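Magnesium-protoporphyrin O-methyltransferase (Synechocystis sp., PDB 4QDJ) catalyses the S-adenosylmethionine-dependent methylation of magnesium-protoporphyrin IX to its 13-monomethyl ester, a step of chlorophyll biosynthesis. Local coordinates at residues V42-T47 with C133-I138; S50-L55 with G74-P79; A147-L152 with L160-A165; G213-R218 with S222-A227. All coordinates share one frame; numbering follows the deposited sequence. Where two conformers were deposited one is given.

Contact 1 (V42-T47 with C133-I138); sequences VGHQQT and CLDVLI. With SAM (S-adenosylmethionine), chain B.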
loop_
_atom_site.group_PDB
_atom_site.type_symbol
_atom_site.label_atom_id
_atom_site.label_comp_id
_atom_site.label_asym_id
_atom_site.label_seq_id
_atom_site.Cartn_x
_atom_site.Cartn_y
_atom_site.Cartn_z
ATOM N N VAL A 42 -6.972 7.078 12.282
ATOM C CA VAL A 42 -8.297 6.468 12.200
ATOM C C VAL A 42 -8.727 6.220 10.753
ATOM O O VAL A 42 -9.242 5.149 10.423
ATOM C CB VAL A 42 -9.351 7.334 12.929
ATOM C CG1 VAL A 42 -10.754 6.800 12.679
ATOM C CG2 VAL A 42 -9.048 7.386 14.421
ATOM N N GLY A 43 -8.500 7.202 9.887
ATOM C CA GLY A 43 -8.855 7.067 8.484
ATOM C C GLY A 43 -8.085 5.950 7.803
ATOM O O GLY A 43 -8.655 5.132 7.074
ATOM N N HIS A 44 -6.780 5.916 8.041
ATOM C CA HIS A 44 -5.932 4.880 7.470
ATOM C C HIS A 44 -6.343 3.496 7.966
ATOM O O HIS A 44 -6.346 2.532 7.203
ATOM C CB HIS A 44 -4.461 5.152 7.791
ATOM C CG HIS A 44 -3.554 4.007 7.467
ATOM N ND1 HIS A 44 -3.053 3.161 8.432
ATOM C CD2 HIS A 44 -3.062 3.566 6.286
ATOM C CE1 HIS A 44 -2.287 2.250 7.860
ATOM N NE2 HIS A 44 -2.276 2.472 6.558
ATOM N N GLN A 45 -6.709 3.400 9.240
ATOM C CA GLN A 45 -7.168 2.128 9.786
ATOM C C GLN A 45 -8.450 1.667 9.088
ATOM O O GLN A 45 -8.654 0.472 8.873
ATOM C CB GLN A 45 -7.382 2.219 11.297
ATOM C CG GLN A 45 -7.721 0.884 11.944
ATOM C CD GLN A 45 -6.576 -0.110 11.868
ATOM O OE1 GLN A 45 -5.460 0.181 12.298
ATOM N NE2 GLN A 45 -6.846 -1.285 11.313
ATOM N N GLN A 46 -9.309 2.617 8.730
ATOM C CA GLN A 46 -10.536 2.291 8.011
ATOM C C GLN A 46 -10.224 1.740 6.622
ATOM O O GLN A 46 -10.846 0.777 6.172
ATOM C CB GLN A 46 -11.451 3.515 7.908
ATOM C CG GLN A 46 -12.740 3.254 7.144
ATOM C CD GLN A 46 -13.705 4.421 7.206
ATOM O OE1 GLN A 46 -13.812 5.101 8.226
ATOM N NE2 GLN A 46 -14.415 4.659 6.109
ATOM N N THR A 47 -9.254 2.350 5.949
ATOM C CA THR A 47 -8.841 1.889 4.627
ATOM C C THR A 47 -8.314 0.461 4.702
ATOM O O THR A 47 -8.715 -0.402 3.919
ATOM C CB THR A 47 -7.762 2.808 4.021
ATOM O OG1 THR A 47 -8.298 4.126 3.863
ATOM C CG2 THR A 47 -7.306 2.284 2.663
ATOM N N CYS A 133 -1.573 -1.894 -3.390
ATOM C CA CYS A 133 -0.744 -0.714 -3.189
ATOM C C CYS A 133 -1.592 0.396 -2.578
ATOM O O CYS A 133 -2.323 1.089 -3.286
ATOM C CB CYS A 133 -0.144 -0.266 -4.522
ATOM S SG CYS A 133 1.059 1.066 -4.404
ATOM N N LEU A 134 -1.499 0.550 -1.258
ATOM C CA LEU A 134 -2.336 1.500 -0.529
ATOM C C LEU A 134 -1.567 2.732 -0.077
ATOM O O LEU A 134 -0.516 2.617 0.553
ATOM C CB LEU A 134 -2.957 0.841 0.704
ATOM C CG LEU A 134 -3.849 -0.383 0.511
ATOM C CD1 LEU A 134 -4.467 -0.789 1.842
ATOM C CD2 LEU A 134 -4.926 -0.113 -0.531
ATOM N N ASP A 135 -2.113 3.904 -0.392
ATOM C CA ASP A 135 -1.575 5.184 0.072
ATOM C C ASP A 135 -0.092 5.364 -0.252
ATOM O O ASP A 135 0.673 5.898 0.554
ATOM C CB ASP A 135 -1.822 5.371 1.574
ATOM C CG ASP A 135 -3.302 5.451 1.926
ATOM O OD1 ASP A 135 -4.148 5.485 1.005
ATOM O OD2 ASP A 135 -3.622 5.490 3.134
ATOM N N VAL A 136 0.306 4.911 -1.436
ATOM C CA VAL A 136 1.680 5.054 -1.895
ATOM C C VAL A 136 1.735 6.013 -3.082
ATOM O O VAL A 136 2.627 6.858 -3.173
ATOM C CB VAL A 136 2.276 3.691 -2.304
ATOM C CG1 VAL A 136 3.654 3.867 -2.923
ATOM C CG2 VAL A 136 2.337 2.754 -1.106
ATOM N N LEU A 137 0.757 5.890 -3.977
ATOM C CA LEU A 137 0.712 6.688 -5.201
ATOM C C LEU A 137 0.603 8.186 -4.927
ATOM O O LEU A 137 0.920 9.003 -5.787
ATOM C CB LEU A 137 -0.445 6.231 -6.094
ATOM C CG LEU A 137 -0.359 4.792 -6.606
ATOM C CD1 LEU A 137 -1.599 4.432 -7.412
ATOM C CD2 LEU A 137 0.904 4.590 -7.432
ATOM N N ILE A 138 0.163 8.536 -3.722
ATOM C CA ILE A 138 0.043 9.930 -3.309
ATOM C C ILE A 138 1.392 10.664 -3.343
ATOM O O ILE A 138 1.440 11.894 -3.400
ATOM C CB ILE A 138 -0.585 10.033 -1.895
ATOM C CG1 ILE A 138 -0.956 11.481 -1.558
ATOM C CG2 ILE A 138 0.342 9.423 -0.846
ATOM C CD1 ILE A 138 -1.668 11.642 -0.231
HETATM N N SAM B . 0.854 0.972 2.271
HETATM C CA SAM B . 1.179 1.214 3.674
HETATM C C SAM B . -0.087 1.402 4.498
HETATM O O SAM B . -1.123 1.817 3.976
HETATM O OXT SAM B . -0.100 1.140 5.701
HETATM C CB SAM B . 2.130 2.399 3.854
HETATM C CG SAM B . 1.660 3.753 3.325
HETATM S SD SAM B . 2.850 5.076 3.691
HETATM C CE SAM B . 1.821 6.555 3.520
HETATM C "C5'" SAM B . 3.749 5.155 2.127
HETATM C "C4'" SAM B . 4.838 4.095 2.051
HETATM O "O4'" SAM B . 5.162 3.879 0.694
HETATM C "C3'" SAM B . 6.123 4.506 2.758
HETATM O "O3'" SAM B . 6.490 3.495 3.666
HETATM C "C2'" SAM B . 7.154 4.592 1.650
HETATM O "O2'" SAM B . 8.428 4.157 2.072
HETATM C "C1'" SAM B . 6.551 3.680 0.594
HETATM N N9 SAM B . 7.012 3.971 -0.769
HETATM C C8 SAM B . 7.093 5.193 -1.380
HETATM N N7 SAM B . 7.568 5.007 -2.633
HETATM C C5 SAM B . 7.785 3.686 -2.822
HETATM C C6 SAM B . 8.259 2.959 -3.904
HETATM N N6 SAM B . 8.601 3.578 -5.031
HETATM N N1 SAM B . 8.377 1.590 -3.796
HETATM C C2 SAM B . 8.021 0.949 -2.627
HETATM N N3 SAM B . 7.554 1.678 -1.554
HETATM C C4 SAM B . 7.436 3.024 -1.657
#

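Contact 2 (S50-L55 with G74-P79); sequences SVVAWL and GSLSIP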
loop_
_atom_site.group_PDB
_atom_site.type_symbol
_atom_site.label_atom_id
_atom_site.label_comp_id
_atom_site.label_asym_id
_atom_site.label_seq_id
_atom_site.Cartn_x
_atom_site.Cartn_y
_atom_site.Cartn_z
ATOM N N SER A 50 -11.152 -1.989 5.480
ATOM C CA SER A 50 -12.025 -2.163 4.322
ATOM C C SER A 50 -11.438 -3.165 3.332
ATOM O O SER A 50 -12.150 -4.003 2.779
ATOM C CB SER A 50 -12.273 -0.823 3.621
ATOM O OG SER A 50 -13.099 0.023 4.402
ATOM N N VAL A 51 -10.132 -3.071 3.105
ATOM C CA VAL A 51 -9.466 -3.975 2.172
ATOM C C VAL A 51 -9.410 -5.399 2.725
ATOM O O VAL A 51 -9.704 -6.363 2.015
ATOM C CB VAL A 51 -8.062 -3.459 1.795
ATOM C CG1 VAL A 51 -7.296 -4.503 0.982
ATOM C CG2 VAL A 51 -8.186 -2.161 1.014
ATOM N N VAL A 52 -9.055 -5.530 3.999
ATOM C CA VAL A 52 -9.070 -6.833 4.654
ATOM C C VAL A 52 -10.461 -7.457 4.552
ATOM O O VAL A 52 -10.600 -8.641 4.235
ATOM C CB VAL A 52 -8.637 -6.735 6.133
ATOM C CG1 VAL A 52 -8.837 -8.071 6.844
ATOM C CG2 VAL A 52 -7.181 -6.292 6.228
ATOM N N ALA A 53 -11.489 -6.647 4.792
ATOM C CA ALA A 53 -12.867 -7.125 4.734
ATOM C C ALA A 53 -13.247 -7.639 3.344
ATOM O O ALA A 53 -13.933 -8.657 3.223
ATOM C CB ALA A 53 -13.831 -6.032 5.181
ATOM N N TRP A 54 -12.805 -6.937 2.302
ATOM C CA TRP A 54 -13.045 -7.377 0.928
ATOM C C TRP A 54 -12.465 -8.765 0.712
ATOM O O TRP A 54 -13.130 -9.658 0.183
ATOM C CB TRP A 54 -12.379 -6.432 -0.073
ATOM C CG TRP A 54 -13.138 -5.190 -0.403
ATOM C CD1 TRP A 54 -14.413 -4.873 -0.034
ATOM C CD2 TRP A 54 -12.657 -4.089 -1.180
ATOM N NE1 TRP A 54 -14.754 -3.637 -0.534
ATOM C CE2 TRP A 54 -13.693 -3.135 -1.239
ATOM C CE3 TRP A 54 -11.447 -3.815 -1.828
ATOM C CZ2 TRP A 54 -13.556 -1.929 -1.925
ATOM C CZ3 TRP A 54 -11.314 -2.619 -2.508
ATOM C CH2 TRP A 54 -12.363 -1.690 -2.551
ATOM N N LEU A 55 -11.211 -8.932 1.121
ATOM C CA LEU A 55 -10.473 -10.163 0.857
ATOM C C LEU A 55 -11.008 -11.333 1.676
ATOM O O LEU A 55 -11.070 -12.462 1.191
ATOM C CB LEU A 55 -8.972 -9.958 1.094
ATOM C CG LEU A 55 -8.148 -9.528 -0.130
ATOM C CD1 LEU A 55 -8.725 -8.291 -0.797
ATOM C CD2 LEU A 55 -6.687 -9.301 0.243
ATOM N N GLY A 74 3.687 -2.497 7.837
ATOM C CA GLY A 74 2.940 -3.743 7.775
ATOM C C GLY A 74 1.502 -3.679 8.256
ATOM O O GLY A 74 0.925 -4.704 8.623
ATOM N N SER A 75 0.917 -2.484 8.238
ATOM C CA SER A 75 -0.454 -2.286 8.711
ATOM C C SER A 75 -1.463 -3.174 7.992
ATOM O O SER A 75 -2.445 -3.611 8.588
ATOM C CB SER A 75 -0.866 -0.822 8.564
ATOM O OG SER A 75 -0.037 0.021 9.346
ATOM N N LEU A 76 -1.226 -3.430 6.709
ATOM C CA LEU A 76 -2.082 -4.334 5.949
ATOM C C LEU A 76 -1.516 -5.752 5.913
ATOM O O LEU A 76 -2.261 -6.726 6.018
ATOM C CB LEU A 76 -2.287 -3.824 4.521
ATOM C CG LEU A 76 -3.118 -4.740 3.620
ATOM C CD1 LEU A 76 -4.565 -4.799 4.094
ATOM C CD2 LEU A 76 -3.037 -4.285 2.177
ATOM N N SER A 77 -0.198 -5.860 5.762
ATOM C CA SER A 77 0.459 -7.162 5.632
ATOM C C SER A 77 0.172 -8.098 6.797
ATOM O O SER A 77 -0.103 -9.286 6.607
ATOM C CB SER A 77 1.972 -6.992 5.494
ATOM O OG SER A 77 2.305 -6.377 4.265
ATOM N N ILE A 78 0.251 -7.560 8.007
ATOM C CA ILE A 78 0.067 -8.372 9.204
ATOM C C ILE A 78 -1.355 -8.945 9.343
ATOM O O ILE A 78 -1.509 -10.158 9.497
ATOM C CB ILE A 78 0.559 -7.634 10.472
ATOM C CG1 ILE A 78 2.072 -7.411 10.379
ATOM C CG2 ILE A 78 0.202 -8.415 11.730
ATOM C CD1 ILE A 78 2.631 -6.477 11.432
ATOM N N PRO A 79 -2.401 -8.097 9.259
ATOM C CA PRO A 79 -3.735 -8.708 9.344
ATOM C C PRO A 79 -4.073 -9.671 8.201
ATOM O O PRO A 79 -4.844 -10.604 8.419
ATOM C CB PRO A 79 -4.687 -7.504 9.341
ATOM C CG PRO A 79 -3.882 -6.359 8.842
ATOM C CD PRO A 79 -2.474 -6.626 9.270
#

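Contact 3 (A147-L152 with L160-A165); sequences AMISHL and LILSFA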
loop_
_atom_site.group_PDB
_atom_site.type_symbol
_atom_site.label_atom_id
_atom_site.label_comp_id
_atom_site.label_asym_id
_atom_site.label_seq_id
_atom_site.Cartn_x
_atom_site.Cartn_y
_atom_site.Cartn_z
ATOM N N ALA A 147 3.213 4.742 -14.611
ATOM C CA ALA A 147 4.257 3.747 -14.828
ATOM C C ALA A 147 4.279 2.735 -13.685
ATOM O O ALA A 147 4.489 1.542 -13.902
ATOM C CB ALA A 147 5.614 4.423 -14.973
ATOM N N MET A 148 4.056 3.220 -12.468
ATOM C CA MET A 148 4.021 2.355 -11.295
ATOM C C MET A 148 2.849 1.380 -11.356
ATOM O O MET A 148 3.009 0.188 -11.095
ATOM C CB MET A 148 3.952 3.190 -10.016
ATOM C CG MET A 148 5.237 3.944 -9.715
ATOM S SD MET A 148 5.075 5.137 -8.373
ATOM C CE MET A 148 4.585 4.081 -7.016
ATOM N N ILE A 149 1.672 1.893 -11.705
ATOM C CA ILE A 149 0.486 1.055 -11.831
ATOM C C ILE A 149 0.672 -0.006 -12.913
ATOM O O ILE A 149 0.304 -1.164 -12.726
ATOM C CB ILE A 149 -0.771 1.898 -12.125
ATOM C CG1 ILE A 149 -1.116 2.766 -10.913
ATOM C CG2 ILE A 149 -1.947 1.002 -12.483
ATOM C CD1 ILE A 149 -2.194 3.790 -11.180
ATOM N N SER A 150 1.255 0.392 -14.039
ATOM C CA SER A 150 1.499 -0.542 -15.132
ATOM C C SER A 150 2.441 -1.663 -14.702
ATOM O O SER A 150 2.247 -2.821 -15.069
ATOM C CB SER A 150 2.050 0.190 -16.356
ATOM O OG SER A 150 1.090 1.097 -16.874
ATOM N N HIS A 151 3.454 -1.325 -13.913
ATOM C CA HIS A 151 4.370 -2.352 -13.437
ATOM C C HIS A 151 3.684 -3.295 -12.453
ATOM O O HIS A 151 3.844 -4.511 -12.535
ATOM C CB HIS A 151 5.616 -1.754 -12.788
ATOM C CG HIS A 151 6.614 -2.786 -12.371
ATOM N ND1 HIS A 151 7.444 -3.420 -13.271
ATOM C CD2 HIS A 151 6.892 -3.323 -11.160
ATOM C CE1 HIS A 151 8.205 -4.288 -12.628
ATOM N NE2 HIS A 151 7.888 -4.251 -11.346
ATOM N N LEU A 152 2.925 -2.726 -11.522
ATOM C CA LEU A 152 2.189 -3.529 -10.554
ATOM C C LEU A 152 1.202 -4.453 -11.256
ATOM O O LEU A 152 1.030 -5.609 -10.862
ATOM C CB LEU A 152 1.461 -2.631 -9.552
ATOM C CG LEU A 152 2.356 -1.838 -8.598
ATOM C CD1 LEU A 152 1.519 -0.916 -7.731
ATOM C CD2 LEU A 152 3.188 -2.777 -7.734
ATOM N N LEU A 160 -5.672 -6.266 -8.829
ATOM C CA LEU A 160 -4.868 -5.150 -8.353
ATOM C C LEU A 160 -5.755 -4.213 -7.538
ATOM O O LEU A 160 -6.788 -3.753 -8.020
ATOM C CB LEU A 160 -4.249 -4.402 -9.536
ATOM C CG LEU A 160 -3.405 -3.157 -9.243
ATOM C CD1 LEU A 160 -2.271 -3.476 -8.277
ATOM C CD2 LEU A 160 -2.861 -2.574 -10.541
ATOM N N ILE A 161 -5.361 -3.948 -6.297
ATOM C CA ILE A 161 -6.102 -3.026 -5.446
ATOM C C ILE A 161 -5.244 -1.799 -5.163
ATOM O O ILE A 161 -4.094 -1.929 -4.750
ATOM C CB ILE A 161 -6.517 -3.694 -4.122
ATOM C CG1 ILE A 161 -7.520 -4.817 -4.395
ATOM C CG2 ILE A 161 -7.110 -2.673 -3.162
ATOM C CD1 ILE A 161 -7.763 -5.719 -3.206
ATOM N N LEU A 162 -5.802 -0.616 -5.406
ATOM C CA LEU A 162 -5.077 0.637 -5.226
ATOM C C LEU A 162 -5.882 1.611 -4.384
ATOM O O LEU A 162 -7.111 1.585 -4.398
ATOM C CB LEU A 162 -4.813 1.306 -6.578
ATOM C CG LEU A 162 -4.114 0.541 -7.697
ATOM C CD1 LEU A 162 -4.115 1.380 -8.966
ATOM C CD2 LEU A 162 -2.697 0.173 -7.292
ATOM N N SER A 163 -5.190 2.485 -3.663
ATOM C CA SER A 163 -5.849 3.638 -3.065
ATOM C C SER A 163 -5.073 4.910 -3.387
ATOM O O SER A 163 -3.853 4.883 -3.558
ATOM C CB SER A 163 -6.047 3.469 -1.556
ATOM O OG SER A 163 -4.820 3.551 -0.857
ATOM N N PHE A 164 -5.794 6.020 -3.486
ATOM C CA PHE A 164 -5.193 7.294 -3.843
ATOM C C PHE A 164 -6.070 8.429 -3.338
ATOM O O PHE A 164 -7.245 8.224 -3.034
ATOM C CB PHE A 164 -5.012 7.398 -5.364
ATOM C CG PHE A 164 -6.300 7.321 -6.140
ATOM C CD1 PHE A 164 -6.872 6.094 -6.445
ATOM C CD2 PHE A 164 -6.936 8.473 -6.575
ATOM C CE1 PHE A 164 -8.057 6.019 -7.157
ATOM C CE2 PHE A 164 -8.121 8.406 -7.289
ATOM C CZ PHE A 164 -8.680 7.176 -7.580
ATOM N N ALA A 165 -5.493 9.619 -3.237
ATOM C CA ALA A 165 -6.261 10.808 -2.901
ATOM C C ALA A 165 -6.852 11.367 -4.185
ATOM O O ALA A 165 -6.114 11.759 -5.086
ATOM C CB ALA A 165 -5.376 11.839 -2.230
#

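Contact 4 (G213-R218 with S222-A227); sequences GMTSTR and SRILEA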
loop_
_atom_site.group_PDB
_atom_site.type_symbol
_atom_site.label_atom_id
_atom_site.label_comp_id
_atom_site.label_asym_id
_atom_site.label_seq_id
_atom_site.Cartn_x
_atom_site.Cartn_y
_atom_site.Cartn_z
ATOM N N GLY A 213 -14.274 1.704 -2.856
ATOM C CA GLY A 213 -14.520 2.199 -1.521
ATOM C C GLY A 213 -14.050 3.627 -1.401
ATOM O O GLY A 213 -13.454 4.182 -2.325
ATOM N N MET A 214 -14.321 4.227 -0.251
ATOM C CA MET A 214 -13.916 5.599 -0.010
ATOM C C MET A 214 -13.826 5.856 1.479
ATOM O O MET A 214 -14.794 5.661 2.212
ATOM C CB MET A 214 -14.911 6.571 -0.644
ATOM C CG MET A 214 -14.550 8.034 -0.439
ATOM S SD MET A 214 -13.063 8.505 -1.344
ATOM C CE MET A 214 -12.691 10.088 -0.596
ATOM N N THR A 215 -12.652 6.277 1.929
ATOM C CA THR A 215 -12.496 6.706 3.306
ATOM C C THR A 215 -12.447 8.221 3.313
ATOM O O THR A 215 -11.631 8.828 2.619
ATOM C CB THR A 215 -11.216 6.146 3.943
ATOM O OG1 THR A 215 -11.217 4.717 3.838
ATOM C CG2 THR A 215 -11.139 6.547 5.413
ATOM N N SER A 216 -13.336 8.831 4.086
ATOM C CA SER A 216 -13.406 10.280 4.165
ATOM C C SER A 216 -13.466 10.734 5.613
ATOM O O SER A 216 -14.472 10.536 6.293
ATOM C CB SER A 216 -14.631 10.801 3.408
ATOM O OG SER A 216 -14.581 10.441 2.040
ATOM N N THR A 217 -12.378 11.329 6.084
ATOM C CA THR A 217 -12.368 11.972 7.390
ATOM C C THR A 217 -12.002 13.434 7.192
ATOM O O THR A 217 -11.991 13.929 6.066
ATOM C CB THR A 217 -11.371 11.311 8.355
ATOM O OG1 THR A 217 -10.034 11.543 7.899
ATOM C CG2 THR A 217 -11.624 9.811 8.449
ATOM N N ARG A 218 -11.693 14.125 8.282
ATOM C CA ARG A 218 -11.397 15.548 8.209
ATOM C C ARG A 218 -10.099 15.837 7.453
ATOM O O ARG A 218 -10.032 16.776 6.661
ATOM C CB ARG A 218 -11.353 16.151 9.615
ATOM C CG ARG A 218 -11.219 17.661 9.645
ATOM C CD ARG A 218 -11.630 18.212 11.001
ATOM N NE ARG A 218 -11.289 19.624 11.147
ATOM C CZ ARG A 218 -11.905 20.459 11.977
ATOM N NH1 ARG A 218 -12.906 20.028 12.732
ATOM N NH2 ARG A 218 -11.525 21.727 12.047
ATOM N N SER A 222 -9.134 8.820 1.031
ATOM C CA SER A 222 -8.558 7.707 0.292
ATOM C C SER A 222 -9.623 6.977 -0.507
ATOM O O SER A 222 -10.520 6.348 0.057
ATOM C CB SER A 222 -7.851 6.743 1.246
ATOM O OG SER A 222 -7.050 5.818 0.533
ATOM N N ARG A 223 -9.516 7.078 -1.826
ATOM C CA ARG A 223 -10.395 6.370 -2.745
ATOM C C ARG A 223 -9.782 5.007 -3.038
ATOM O O ARG A 223 -8.616 4.920 -3.413
ATOM C CB ARG A 223 -10.540 7.175 -4.037
ATOM C CG ARG A 223 -11.356 6.501 -5.122
ATOM C CD ARG A 223 -12.820 6.365 -4.735
ATOM N NE ARG A 223 -13.645 6.082 -5.905
ATOM C CZ ARG A 223 -14.712 5.289 -5.901
ATOM N NH1 ARG A 223 -15.093 4.686 -4.783
ATOM N NH2 ARG A 223 -15.397 5.096 -7.022
ATOM N N ILE A 224 -10.563 3.946 -2.864
ATOM C CA ILE A 224 -10.056 2.588 -3.035
ATOM C C ILE A 224 -10.697 1.923 -4.248
ATOM O O ILE A 224 -11.917 1.908 -4.377
ATOM C CB ILE A 224 -10.343 1.728 -1.787
ATOM C CG1 ILE A 224 -10.048 2.519 -0.510
ATOM C CG2 ILE A 224 -9.536 0.435 -1.826
ATOM C CD1 ILE A 224 -10.555 1.852 0.751
ATOM N N LEU A 225 -9.870 1.380 -5.137
ATOM C CA LEU A 225 -10.369 0.666 -6.309
ATOM C C LEU A 225 -9.866 -0.769 -6.329
ATOM O O LEU A 225 -8.670 -1.016 -6.177
ATOM C CB LEU A 225 -9.927 1.362 -7.599
ATOM C CG LEU A 225 -10.345 2.817 -7.803
ATOM C CD1 LEU A 225 -9.802 3.339 -9.126
ATOM C CD2 LEU A 225 -11.858 2.956 -7.749
ATOM N N GLU A 226 -10.786 -1.709 -6.516
ATOM C CA GLU A 226 -10.423 -3.092 -6.782
ATOM C C GLU A 226 -10.518 -3.315 -8.281
ATOM O O GLU A 226 -11.582 -3.136 -8.874
ATOM C CB GLU A 226 -11.361 -4.057 -6.056
ATOM C CG GLU A 226 -11.074 -5.524 -6.347
ATOM C CD GLU A 226 -12.122 -6.454 -5.766
ATOM O OE1 GLU A 226 -13.324 -6.130 -5.856
ATOM O OE2 GLU A 226 -11.745 -7.509 -5.216
ATOM N N ALA A 227 -9.399 -3.685 -8.893
ATOM C CA ALA A 227 -9.359 -3.939 -10.324
ATOM C C ALA A 227 -9.112 -5.419 -10.578
ATOM O O ALA A 227 -8.265 -6.038 -9.932
ATOM C CB ALA A 227 -8.282 -3.093 -10.986
#

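Contact 1 (V42-T47 with C133-I138)
His-44 and Asp-135 meet beside the carboxylate of S-adenosylmethionine, with His-44 CD2 3.7 Å from Asp-135 OD2 at the edge of the imidazole ring. The carboxylate plane of Asp-135 is turned 50° from the ring, and the two groups touch without bonding, each held by other partners. His-44 NE2 grips the ligand instead: its N-H is shared between SAM OXT at 2.7 Å and, more weakly, SAM O at 2.9 Å. With CG anti to the backbone N (chi1 169°), the imidazole reaches away from its helix as far as the ligand.

Beside the ligand carboxylate, on the same alpha carbon, SAM N donates to the main-chain oxygen Leu-134 O over 2.7 Å. Asp-135 O lies 3.2 Å from SAM CE, the methyl carbon to be transferred, and Val-136 CG2 packs 3.5 Å from the ribose oxygen SAM O4'. A second layer positions these groups. Asp-135 OD2 is hydrogen-bonded to Tyr-220, while OD1 bonds the hydroxyls of Ser-163 and Ser-222. Thr-47 suits the layer because it is two-faced: its CG2 packs against Leu-134 CD1 at 4.3 Å, and its OG1 also bonds Tyr-220. Tyr-28 stacks on the His-44 ring. A backbone carbonyl holding the ligand's amino group, just after strand 130-133, is typical of the class I methyltransferase site.

Contact 2 (S50-L55 with G74-P79)
Val-52 and Leu-76 meet through methyls alone, and the one aromatic ring, that of Trp-54, lies elsewhere on helix 35-58: Ser-50 O sits 3.5 Å above one of its faces, displaced toward the rim, and Arg-211 makes a cation-pi interaction with it. The joint itself is wholly aliphatic. Val-52 CG2 approaches Leu-76 CD1 to 3.7 Å, the two side chains lying alongside and pointing opposite ways. The same methyl also reaches Pro-79, whose CB is 4.2 Å from Val-52 CG2, the side chains crossing at about a right angle.

Segment 74-79 leaves the glycine-rich loop that follows strand 65-69 in the Rossmann-like fold of class I methyltransferases, and Ser-75 touches S-adenosylmethionine there. Gly-74 suits this bend, having a phi of 83° and a position where a CB would be crowded by Ile-78 CD1. Leu-76 has CG anti to the backbone N (chi1 177°), which carries its branches out toward helix 35-58. Its CD1 also meets Val-51 CG1 at 4.2 Å, so one methyl packs against two consecutive valines. Valines present short, stiff branches close to the helix backbone, and the longer leucine spans the remaining distance, touching Val-48 and Ile-132 as well.

Contact 3 (A147-L152 with L160-A165)
Ile-149 and Leu-162 cross obliquely, and the meeting is shared along the CG1-CD1 branch of the isoleucine: Leu-162 CD1 lies 3.8 Å from Ile-149 CD1 and packs equally close to CG1. Against Leu-160 the same residue uses CG2, which comes within 4.2 Å of Leu-160 CD2, and here the two side chains stand at about a right angle. With chi1 at -67°, CG1 sits beside the backbone N and turns to Leu-162, while CG2, anti to that N, lies between the two leucines, touching Leu-162 CD1 as well as Leu-160 CD2. An alanine in place of Ile-149 is likely to leave Leu-162 CD1 without its neighbours on this helix, take CG2 from Leu-160 CD2 and open a gap beneath the helix.

One turn further on, Leu-152 points toward the strand. Its CB rests 4.0 Å from Leu-160 CD1, while its CD1 makes a looser approach of 4.4 Å to Leu-162 CD2. Each strand leucine thus divides its two methyls between Ile-149 and Leu-152. Residues three apart on a helix and two apart on a strand share a face, which is why four large aliphatic residues suit these positions.

The segments run nearly antiparallel, their axes 155° apart and 10.2 Å at closest approach. They belong to the beta-alpha-beta unit formed by strand 130-133, helix 142-155 and strand 159-164. Leu-152, Leu-160 and Leu-162 also touch strand 130-133, and Ile-149 packs against Ile-198, Ile-201 and Leu-202 of the neighbouring helix 195-204.

Contact 4 (G213-R218 with S222-A227)
Thr-215 and Ser-222 exchange two backbone hydrogen bonds, Thr-215 N to Ser-222 O at 2.8 Å and Ser-222 N to Thr-215 O at 3.0 Å, the first almost straight at 175°. They belong to the antiparallel beta hairpin of strands 207-216 and 221-229, the C-terminal hairpin characteristic of the class I methyltransferase sheet. Gly-213 and Ile-224 form the next hydrogen-bonded pair, with Gly-213 N 2.8 Å from Ile-224 O.

Gly-213 O accepts twice, from opposite faces of its carbonyl plane: Ile-224 N at 3.0 Å and Arg-223 NH1, also at 3.0 Å. Bent at chi2 (67°), the arginine chain folds back over the neighbouring strand to do so. Its NE makes a salt bridge with Glu-195, and Leu-225 CD2 lies over one face of the guanidinium, toward its rim. Replacing Arg-223 by a leucine would probably leave Glu-195 without its charged mate and Gly-213 O with one donor fewer.

Thr-215 and Ile-224, beta-branched and well suited to extended chain, face helix 35-58, where Thr-215 OG1 bonds to Thr-47 OG1. The other face carries Met-214, directly across from Arg-223 in the non-hydrogen-bonded pair. Its flexible chain lays the sulfur over the partner strand, with Met-214 SD 3.7 Å from Arg-223 CA.

Contact 1 lines the S-adenosylmethionine site; contact 2 reaches it through Ser-75, while the side chains of Leu-152 (contact 3) and Ser-222 (contact 4) stay about 8 Å from the ligand. Contact 4 is joined to contact 1 through Asp-135, whose OD1 lies 3.0 Å from Ser-222 OG in a probable hydrogen bond. Ser-163 OG is 2.8 Å from the same Asp-135 OD1, which links contact 3 as well. Contacts 1 and 2 share helix 35-58, and Leu-134 CD1 packs 3.8 Å from Leu-76 CD2. Contacts 3 and 4 join through neighbouring strands, Phe-164 O lying 2.8 Å from Arg-223 N. Contacts 2 and 3, centres about 17 Å apart, still touch through Leu-55 and Ile-161.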